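Local coordinates for protein peptide methionine sulfoxide reductase MsrA (Treponema denticola ATCC 35405, PDB 5FA9) that probably reduces both S and R sulfoxides of methionine in oxidised proteins back to methionine, using thioredoxin as reductant, at residues 51-56 / 130-135; 223-228 / 233-238; 272-277 / 281-286. The protein carries 2 engineered substitutions. One frame throughout, in Å; residues are numbered along the deposited sequence.

Contact 1 (51-56 / 130-135); sequences AETVKI and KHFILA. With D1D ((4S,5S)-1,2-dithiane-4,5-diol), chain F.
Phe132 makes the whole cross-segment contact, and it does so by packing on Thr53 and Lys55. With CG trans to the backbone N (chi1 178°), its ring extends towards strand 51-59. CE1 approaches Thr53 O at 3.7 Å, and this carbonyl oxygen lies at the ring edge near its plane, as does Thr53 CB, 4.0 Å from CE1. Further along the strand, Lys55 CB meets Phe132 CZ obliquely at 3.9 Å, while the extended remainder of the lysine leads away. Tyr6 adds an edge-to-face ring contact to Phe132.

The two segments share no polar bond; Thr53 OG1 instead donates to Ala51 O, within its own strand, at 2.9 Å, standing 63° above the carbonyl plane, which helps hold the hydroxyl beside its own strand. Glu52 points away from Phe132 and lies next to the bound dithiane diol, with Glu52 OE1 3.3 Å from D1D C2; its OE2 is held by Phe12 N.

The CA atoms of Thr53 and Phe132 are 8.2 Å apart because strand 25-33 runs between the two segments. Phe132 therefore packs across a middle strand of the mixed MsrA sheet, on the side turned away from the Glu52 pocket, where engineered Ser11 and Tyr92 also bind the ligand.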
loop_
_atom_site.group_PDB
_atom_site.type_symbol
_atom_site.label_atom_id
_atom_site.label_comp_id
_atom_site.label_asym_id
_atom_site.label_seq_id
_atom_site.Cartn_x
_atom_site.Cartn_y
_atom_site.Cartn_z
ATOM N N ALA B 51 -8.237 18.305 -11.881
ATOM C CA ALA B 51 -7.528 17.622 -12.953
ATOM C C ALA B 51 -7.867 16.137 -12.965
ATOM O O ALA B 51 -7.947 15.501 -11.915
ATOM C CB ALA B 51 -6.027 17.824 -12.811
ATOM N N GLU B 52 -8.066 15.593 -14.161
ATOM C CA GLU B 52 -8.348 14.173 -14.313
ATOM C C GLU B 52 -7.114 13.355 -13.951
ATOM O O GLU B 52 -6.090 13.424 -14.629
ATOM C CB GLU B 52 -8.805 13.865 -15.739
ATOM C CG GLU B 52 -10.154 14.473 -16.090
ATOM C CD GLU B 52 -10.720 13.935 -17.389
ATOM O OE1 GLU B 52 -11.710 14.510 -17.888
ATOM O OE2 GLU B 52 -10.181 12.935 -17.905
ATOM N N THR B 53 -7.224 12.581 -12.876
ATOM C CA THR B 53 -6.069 11.913 -12.291
ATOM C C THR B 53 -6.338 10.429 -12.053
ATOM O O THR B 53 -7.462 10.031 -11.749
ATOM C CB THR B 53 -5.668 12.584 -10.957
ATOM O OG1 THR B 53 -5.573 14.002 -11.145
ATOM C CG2 THR B 53 -4.334 12.055 -10.449
ATOM N N VAL B 54 -5.298 9.615 -12.206
ATOM C CA VAL B 54 -5.386 8.191 -11.917
ATOM C C VAL B 54 -4.563 7.838 -10.682
ATOM O O VAL B 54 -3.365 8.112 -10.624
ATOM C CB VAL B 54 -4.904 7.337 -13.103
ATOM C CG1 VAL B 54 -4.901 5.863 -12.727
ATOM C CG2 VAL B 54 -5.782 7.575 -14.315
ATOM N N LYS B 55 -5.217 7.236 -9.694
ATOM C CA LYS B 55 -4.534 6.770 -8.494
ATOM C C LYS B 55 -3.764 5.489 -8.790
ATOM O O LYS B 55 -4.329 4.523 -9.299
ATOM C CB LYS B 55 -5.534 6.539 -7.360
ATOM C CG LYS B 55 -4.925 5.942 -6.101
ATOM C CD LYS B 55 -5.955 5.842 -4.989
ATOM C CE LYS B 55 -5.350 5.268 -3.720
ATOM N NZ LYS B 55 -6.359 5.165 -2.628
ATOM N N ILE B 56 -2.472 5.489 -8.478
ATOM C CA ILE B 56 -1.629 4.328 -8.737
ATOM C C ILE B 56 -1.099 3.711 -7.447
ATOM O O ILE B 56 -0.247 4.294 -6.781
ATOM C CB ILE B 56 -0.428 4.689 -9.633
ATOM C CG1 ILE B 56 -0.901 5.367 -10.921
ATOM C CG2 ILE B 56 0.394 3.448 -9.945
ATOM C CD1 ILE B 56 -1.659 4.448 -11.848
ATOM N N LYS B 130 -4.266 17.286 -2.305
ATOM C CA LYS B 130 -5.023 17.865 -1.208
ATOM C C LYS B 130 -6.462 17.352 -1.241
ATOM O O LYS B 130 -7.106 17.217 -0.204
ATOM C CB LYS B 130 -4.969 19.387 -1.276
ATOM C CG LYS B 130 -4.855 20.020 0.092
ATOM C CD LYS B 130 -3.454 19.731 0.632
ATOM C CE LYS B 130 -3.366 19.869 2.144
ATOM N NZ LYS B 130 -2.063 19.363 2.676
ATOM N N HIS B 131 -6.954 17.060 -2.443
ATOM C CA HIS B 131 -8.228 16.364 -2.616
ATOM C C HIS B 131 -8.185 15.440 -3.828
ATOM O O HIS B 131 -7.576 15.764 -4.847
ATOM C CB HIS B 131 -9.388 17.350 -2.780
ATOM C CG HIS B 131 -9.689 18.150 -1.549
ATOM N ND1 HIS B 131 -9.378 17.711 -0.283
ATOM C CD2 HIS B 131 -10.295 19.351 -1.396
ATOM C CE1 HIS B 131 -9.768 18.615 0.604
ATOM N NE2 HIS B 131 -10.326 19.617 -0.047
ATOM N N PHE B 132 -8.853 14.295 -3.713
ATOM C CA PHE B 132 -8.999 13.362 -4.825
ATOM C C PHE B 132 -10.391 12.746 -4.811
ATOM O O PHE B 132 -10.691 11.895 -3.974
ATOM C CB PHE B 132 -7.929 12.269 -4.760
ATOM C CG PHE B 132 -8.037 11.243 -5.854
ATOM C CD1 PHE B 132 -7.492 11.486 -7.105
ATOM C CD2 PHE B 132 -8.675 10.032 -5.631
ATOM C CE1 PHE B 132 -7.590 10.547 -8.114
ATOM C CE2 PHE B 132 -8.774 9.090 -6.637
ATOM C CZ PHE B 132 -8.231 9.348 -7.878
ATOM N N ILE B 133 -11.236 13.178 -5.740
ATOM C CA ILE B 133 -12.611 12.703 -5.797
ATOM C C ILE B 133 -12.737 11.516 -6.742
ATOM O O ILE B 133 -12.523 11.645 -7.947
ATOM C CB ILE B 133 -13.569 13.822 -6.243
ATOM C CG1 ILE B 133 -13.520 14.986 -5.251
ATOM C CG2 ILE B 133 -14.986 13.288 -6.377
ATOM C CD1 ILE B 133 -14.182 16.247 -5.756
ATOM N N LEU B 134 -13.079 10.359 -6.183
ATOM C CA LEU B 134 -13.206 9.127 -6.954
ATOM C C LEU B 134 -14.293 9.241 -8.018
ATOM O O LEU B 134 -15.423 9.628 -7.723
ATOM C CB LEU B 134 -13.505 7.949 -6.024
ATOM C CG LEU B 134 -13.368 6.542 -6.610
ATOM C CD1 LEU B 134 -11.944 6.290 -7.077
ATOM C CD2 LEU B 134 -13.796 5.496 -5.592
ATOM N N ALA B 135 -13.942 8.903 -9.254
ATOM C CA ALA B 135 -14.892 8.948 -10.359
ATOM C C ALA B 135 -15.892 7.800 -10.261
ATOM O O ALA B 135 -15.679 6.841 -9.518
ATOM C CB ALA B 135 -14.163 8.906 -11.692
HETATM S S1 D1D F . -15.117 12.847 -18.167
HETATM C C1 D1D F . -14.324 11.505 -18.599
HETATM C C2 D1D F . -12.987 11.838 -19.438
HETATM O O2 D1D F . -12.474 10.762 -19.840
HETATM C C3 D1D F . -13.306 12.850 -20.791
HETATM O O3 D1D F . -12.214 13.178 -21.324
HETATM C C4 D1D F . -14.113 14.185 -20.381
HETATM S S4 D1D F . -15.449 13.864 -19.530
#

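Contact 2 (223-228 / 233-238); sequences LNKYDA and PSFTKA
Asn224 and Tyr226 provide the two backbone bonds to the facing strand. Thr236 N donates to Asn224 O at 2.9 Å, and Tyr226 N donates to Ser234 O at 3.0 Å, the second being the straighter (163° at the hydrogen against 146°). Both acceptors also receive CA-H...O contacts, Asn224 O from Phe235 and Ser234 O from Lys225.

A water takes the place of a direct bond between Ser234 N and Tyr226 O: it accepts from Ser234 N at 2.8 Å and donates to Tyr226 O at 2.7 Å. Lys225 NZ gives this water a third bond at 2.8 Å, and the lysine ammonium also donates to Tyr201 O and Phe204 O. A second water donates to Lys237 O at 2.8 Å and links it to Asn224 ND2, though that last bond is short enough to be doubtful. Ser234 OG is satisfied by Trp232 O.

Apolar packing differs on the two faces. Lys225 CB lies obliquely on Phe235 CE2 at 3.6 Å; on the sheet face that carries Tyr226 and Ser234, Ser234 CB lies over one face of the Tyr226 ring, 3.9 Å from Tyr226 CE1. Asn224, Thr236, Lys237 and Leu223 line a site holding a dithiothreitol molecule. Lys225 and Phe235 form an antiparallel non-hydrogen-bonded pair in a short beta hairpin at the edge of the antiparallel sheet of the MsrB (SelR) domain.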
loop_
_atom_site.group_PDB
_atom_site.type_symbol
_atom_site.label_atom_id
_atom_site.label_comp_id
_atom_site.label_asym_id
_atom_site.label_seq_id
_atom_site.Cartn_x
_atom_site.Cartn_y
_atom_site.Cartn_z
ATOM N N LEU B 223 22.032 0.777 -6.460
ATOM C CA LEU B 223 21.181 1.206 -5.355
ATOM C C LEU B 223 20.442 0.029 -4.727
ATOM O O LEU B 223 20.071 0.071 -3.554
ATOM C CB LEU B 223 20.176 2.255 -5.838
ATOM C CG LEU B 223 19.285 2.916 -4.783
ATOM C CD1 LEU B 223 20.119 3.677 -3.762
ATOM C CD2 LEU B 223 18.259 3.827 -5.436
ATOM N N ASN B 224 20.244 -1.025 -5.510
ATOM C CA ASN B 224 19.503 -2.192 -5.048
ATOM C C ASN B 224 20.420 -3.341 -4.651
ATOM O O ASN B 224 19.957 -4.427 -4.304
ATOM C CB ASN B 224 18.533 -2.653 -6.135
ATOM C CG ASN B 224 17.591 -1.552 -6.577
ATOM O OD1 ASN B 224 16.925 -0.923 -5.755
ATOM N ND2 ASN B 224 17.538 -1.305 -7.880
ATOM N N LYS B 225 21.725 -3.091 -4.701
ATOM C CA LYS B 225 22.720 -4.111 -4.393
ATOM C C LYS B 225 23.010 -4.178 -2.898
ATOM O O LYS B 225 23.062 -3.152 -2.221
ATOM C CB LYS B 225 24.008 -3.836 -5.170
ATOM C CG LYS B 225 25.005 -4.978 -5.161
ATOM C CD LYS B 225 26.160 -4.687 -6.102
ATOM C CE LYS B 225 27.057 -5.900 -6.273
ATOM N NZ LYS B 225 27.747 -6.273 -5.007
ATOM N N TYR B 226 23.198 -5.391 -2.386
ATOM C CA TYR B 226 23.520 -5.583 -0.976
ATOM C C TYR B 226 24.317 -6.869 -0.767
ATOM O O TYR B 226 24.411 -7.705 -1.666
ATOM C CB TYR B 226 22.245 -5.609 -0.130
ATOM C CG TYR B 226 21.478 -6.909 -0.205
ATOM C CD1 TYR B 226 20.692 -7.216 -1.309
ATOM C CD2 TYR B 226 21.534 -7.829 0.834
ATOM C CE1 TYR B 226 19.989 -8.404 -1.376
ATOM C CE2 TYR B 226 20.836 -9.017 0.775
ATOM C CZ TYR B 226 20.066 -9.301 -0.331
ATOM O OH TYR B 226 19.369 -10.485 -0.387
ATOM N N ASP B 227 24.889 -7.022 0.424
ATOM C CA ASP B 227 25.696 -8.195 0.742
ATOM C C ASP B 227 24.845 -9.283 1.393
ATOM O O ASP B 227 24.468 -9.173 2.561
ATOM C CB ASP B 227 26.858 -7.812 1.664
ATOM C CG ASP B 227 27.966 -8.854 1.680
ATOM O OD1 ASP B 227 27.667 -10.059 1.544
ATOM O OD2 ASP B 227 29.143 -8.465 1.834
ATOM N N ALA B 228 24.546 -10.329 0.631
ATOM C CA ALA B 228 23.776 -11.454 1.147
ATOM C C ALA B 228 24.687 -12.461 1.843
ATOM O O ALA B 228 24.220 -13.330 2.579
ATOM C CB ALA B 228 23.001 -12.125 0.024
ATOM N N PRO B 233 26.891 -11.599 -6.301
ATOM C CA PRO B 233 26.221 -10.298 -6.388
ATOM C C PRO B 233 24.718 -10.432 -6.165
ATOM O O PRO B 233 24.054 -11.171 -6.891
ATOM C CB PRO B 233 26.529 -9.842 -7.816
ATOM C CG PRO B 233 27.831 -10.488 -8.133
ATOM C CD PRO B 233 27.818 -11.819 -7.426
ATOM N N SER B 234 24.194 -9.722 -5.172
ATOM C CA SER B 234 22.792 -9.860 -4.798
ATOM C C SER B 234 22.047 -8.533 -4.894
ATOM O O SER B 234 22.560 -7.490 -4.492
ATOM C CB SER B 234 22.673 -10.426 -3.382
ATOM O OG SER B 234 23.319 -11.682 -3.282
ATOM N N PHE B 235 20.834 -8.587 -5.431
ATOM C CA PHE B 235 20.018 -7.394 -5.615
ATOM C C PHE B 235 18.611 -7.609 -5.064
ATOM O O PHE B 235 18.133 -8.740 -4.982
ATOM C CB PHE B 235 19.954 -7.009 -7.095
ATOM C CG PHE B 235 21.300 -6.770 -7.719
ATOM C CD1 PHE B 235 22.007 -7.811 -8.297
ATOM C CD2 PHE B 235 21.858 -5.501 -7.728
ATOM C CE1 PHE B 235 23.246 -7.592 -8.871
ATOM C CE2 PHE B 235 23.096 -5.277 -8.301
ATOM C CZ PHE B 235 23.790 -6.325 -8.874
ATOM N N THR B 236 17.956 -6.517 -4.682
ATOM C CA THR B 236 16.618 -6.592 -4.103
ATOM C C THR B 236 15.537 -6.507 -5.175
ATOM O O THR B 236 14.390 -6.887 -4.942
ATOM C CB THR B 236 16.390 -5.474 -3.071
ATOM O OG1 THR B 236 16.431 -4.200 -3.725
ATOM C CG2 THR B 236 17.460 -5.521 -1.991
ATOM N N LYS B 237 15.912 -6.007 -6.349
ATOM C CA LYS B 237 14.980 -5.878 -7.464
ATOM C C LYS B 237 15.722 -5.646 -8.774
ATOM O O LYS B 237 16.925 -5.391 -8.781
ATOM C CB LYS B 237 13.997 -4.731 -7.218
ATOM C CG LYS B 237 14.608 -3.348 -7.381
ATOM C CD LYS B 237 13.610 -2.254 -7.034
ATOM C CE LYS B 237 12.422 -2.267 -7.982
ATOM N NZ LYS B 237 12.825 -1.993 -9.388
ATOM N N ALA B 238 14.991 -5.735 -9.881
ATOM C CA ALA B 238 15.541 -5.404 -11.189
ATOM C C ALA B 238 15.495 -3.895 -11.394
ATOM O O ALA B 238 14.736 -3.196 -10.720
ATOM C CB ALA B 238 14.776 -6.119 -12.288
HETATM O O HOH W 1 18.062 -2.943 -9.637
HETATM O O HOH W 2 26.051 -8.111 -3.738
#

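Contact 3 (272-277 / 281-286); sequences FDDGPA and GLRYSI. Engineered in segment 281-286: Ser285 (natural residue Cys).
Arg283 starts out extended and then bends at chi3 (64°), which swings its guanidinium back over Phe272; Asp274, with CG placed between its own N and carbonyl carbon (chi1 60°), brings its carboxylate to the same group. The guanidinium lies over one face of the Phe272 ring, the planes only 7° apart. Arg283 NH2 sits 3.2 Å from Phe272 CD2, displaced towards the ring's rim. In the plane of the guanidinium, at its edge, Asp274 OD1 takes a nearly straight salt-bridge bond from Arg283 NE at 2.6 Å on its syn side. Arg283 NH2 adds weak bonds to both carboxylate oxygens, the one to Asp274 OD2 at 3.0 Å. The flat group is thus fixed by an aromatic face and by an acid, and the arginine's charge would favour the ionised form of Asp274. At the edge of the same ring, CB of the engineered Ser285 (natural Cys) is 3.8 Å from Phe272 CE2.

The backbones of the two segments pair at the same residues. Phe272 N donates to Arg283 O at 2.8 Å and Arg283 N returns the bond to Phe272 O at 2.9 Å, both almost straight. Where the chain turns, Gly275 N reaches Gly281 O at 3.0 Å and Gly281 N reaches Pro276 O at 2.8 Å; both donors stand above the carbonyl planes.

Asp273 packs on Phe132 of the second subunit. Together, the antiparallel hydrogen-bonded pair Phe272–Arg283 and the glycine-bearing turn close the connection between strands 267-272 and 283-286, adjacent strands of the antiparallel MsrB-type sheet.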
loop_
_atom_site.group_PDB
_atom_site.type_symbol
_atom_site.label_atom_id
_atom_site.label_comp_id
_atom_site.label_asym_id
_atom_site.label_seq_id
_atom_site.Cartn_x
_atom_site.Cartn_y
_atom_site.Cartn_z
ATOM N N PHE B 272 15.467 -15.605 -4.981
ATOM C CA PHE B 272 14.962 -16.264 -3.784
ATOM C C PHE B 272 14.052 -15.335 -2.989
ATOM O O PHE B 272 13.949 -14.146 -3.287
ATOM C CB PHE B 272 16.122 -16.749 -2.914
ATOM C CG PHE B 272 17.073 -17.667 -3.630
ATOM C CD1 PHE B 272 16.838 -19.031 -3.673
ATOM C CD2 PHE B 272 18.199 -17.165 -4.260
ATOM C CE1 PHE B 272 17.710 -19.878 -4.331
ATOM C CE2 PHE B 272 19.074 -18.007 -4.920
ATOM C CZ PHE B 272 18.829 -19.365 -4.956
ATOM N N ASP B 273 13.394 -15.885 -1.974
ATOM C CA ASP B 273 12.436 -15.124 -1.182
ATOM C C ASP B 273 12.992 -14.784 0.199
ATOM O O ASP B 273 12.245 -14.404 1.102
ATOM C CB ASP B 273 11.127 -15.907 -1.045
ATOM C CG ASP B 273 9.903 -15.017 -1.118
ATOM O OD1 ASP B 273 9.877 -13.975 -0.431
ATOM O OD2 ASP B 273 8.964 -15.361 -1.868
ATOM N N ASP B 274 14.305 -14.917 0.357
ATOM C CA ASP B 274 14.951 -14.650 1.639
ATOM C C ASP B 274 15.734 -13.338 1.634
ATOM O O ASP B 274 16.713 -13.188 2.363
ATOM C CB ASP B 274 15.878 -15.809 2.017
ATOM C CG ASP B 274 16.982 -16.032 1.001
ATOM O OD1 ASP B 274 16.887 -15.484 -0.117
ATOM O OD2 ASP B 274 17.946 -16.758 1.322
ATOM N N GLY B 275 15.301 -12.392 0.807
ATOM C CA GLY B 275 15.920 -11.080 0.760
ATOM C C GLY B 275 15.465 -10.199 1.907
ATOM O O GLY B 275 14.589 -10.590 2.678
ATOM N N PRO B 276 16.060 -9.001 2.029
ATOM C CA PRO B 276 15.672 -8.043 3.071
ATOM C C PRO B 276 14.207 -7.647 2.942
ATOM O O PRO B 276 13.787 -7.152 1.896
ATOM C CB PRO B 276 16.599 -6.849 2.817
ATOM C CG PRO B 276 17.015 -6.984 1.392
ATOM C CD PRO B 276 17.102 -8.458 1.143
ATOM N N ALA B 277 13.444 -7.864 4.008
ATOM C CA ALA B 277 11.993 -7.717 3.968
ATOM C C ALA B 277 11.533 -6.283 3.714
ATOM O O ALA B 277 10.494 -6.064 3.092
ATOM C CB ALA B 277 11.392 -8.232 5.258
ATOM N N GLY B 281 11.790 -8.247 0.264
ATOM C CA GLY B 281 12.033 -9.625 0.653
ATOM C C GLY B 281 12.562 -10.495 -0.470
ATOM O O GLY B 281 12.627 -11.717 -0.336
ATOM N N LEU B 282 12.941 -9.871 -1.579
ATOM C CA LEU B 282 13.471 -10.606 -2.722
ATOM C C LEU B 282 14.994 -10.567 -2.762
ATOM O O LEU B 282 15.604 -9.517 -2.556
ATOM C CB LEU B 282 12.906 -10.046 -4.029
ATOM C CG LEU B 282 11.391 -10.116 -4.216
ATOM C CD1 LEU B 282 10.953 -9.219 -5.365
ATOM C CD2 LEU B 282 10.949 -11.550 -4.451
ATOM N N ARG B 283 15.603 -11.717 -3.033
ATOM C CA ARG B 283 17.046 -11.789 -3.228
ATOM C C ARG B 283 17.380 -12.288 -4.628
ATOM O O ARG B 283 17.229 -13.472 -4.929
ATOM C CB ARG B 283 17.695 -12.695 -2.179
ATOM C CG ARG B 283 19.186 -12.925 -2.407
ATOM C CD ARG B 283 19.828 -13.659 -1.239
ATOM N NE ARG B 283 19.293 -15.006 -1.066
ATOM C CZ ARG B 283 19.929 -16.114 -1.433
ATOM N NH1 ARG B 283 21.129 -16.039 -1.995
ATOM N NH2 ARG B 283 19.368 -17.299 -1.234
ATOM N N TYR B 284 17.827 -11.375 -5.483
ATOM C CA TYR B 284 18.263 -11.742 -6.822
ATOM C C TYR B 284 19.734 -12.136 -6.805
ATOM O O TYR B 284 20.613 -11.276 -6.757
ATOM C CB TYR B 284 18.030 -10.591 -7.803
ATOM C CG TYR B 284 16.577 -10.361 -8.153
ATOM C CD1 TYR B 284 15.746 -9.628 -7.313
ATOM C CD2 TYR B 284 16.035 -10.875 -9.324
ATOM C CE1 TYR B 284 14.417 -9.415 -7.631
ATOM C CE2 TYR B 284 14.708 -10.667 -9.648
ATOM C CZ TYR B 284 13.904 -9.937 -8.799
ATOM O OH TYR B 284 12.584 -9.730 -9.121
ATOM N N SER B 285 19.995 -13.437 -6.844
ATOM C CA SER B 285 21.363 -13.938 -6.859
ATOM C C SER B 285 21.849 -14.053 -8.298
ATOM O O SER B 285 21.389 -14.909 -9.052
ATOM C CB SER B 285 21.455 -15.289 -6.148
ATOM O OG SER B 285 22.801 -15.625 -5.862
ATOM N N ILE B 286 22.779 -13.181 -8.673
ATOM C CA ILE B 286 23.216 -13.077 -10.061
ATOM C C ILE B 286 24.720 -13.288 -10.191
ATOM O O ILE B 286 25.502 -12.725 -9.426
ATOM C CB ILE B 286 22.847 -11.703 -10.661
ATOM C CG1 ILE B 286 21.364 -11.400 -10.434
ATOM C CG2 ILE B 286 23.190 -11.649 -12.142
ATOM C CD1 ILE B 286 20.429 -12.380 -11.108
#

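How the contacts relate
From the N terminus, contact 1 comes first: it closes a 73-residue excursion through helices and strands of the MsrA domain, bringing strand 132-134 to the far side of strand 25-33 from strand 51-59. Contact 2 then closes a hairpin with four residues between its segments, and contact 3 a loop with three. All three are in series, so none nests or crosses. Contacts 2 and 3 share the MsrB-domain sheet, where strands 234-235 and 283-286 are neighbours; Phe235 O lies 2.7 Å from Tyr284 N, a probable hydrogen bond. Contact 1 is centred 34 Å from each, yet 130-135 packs against 272-277 of the second subunit.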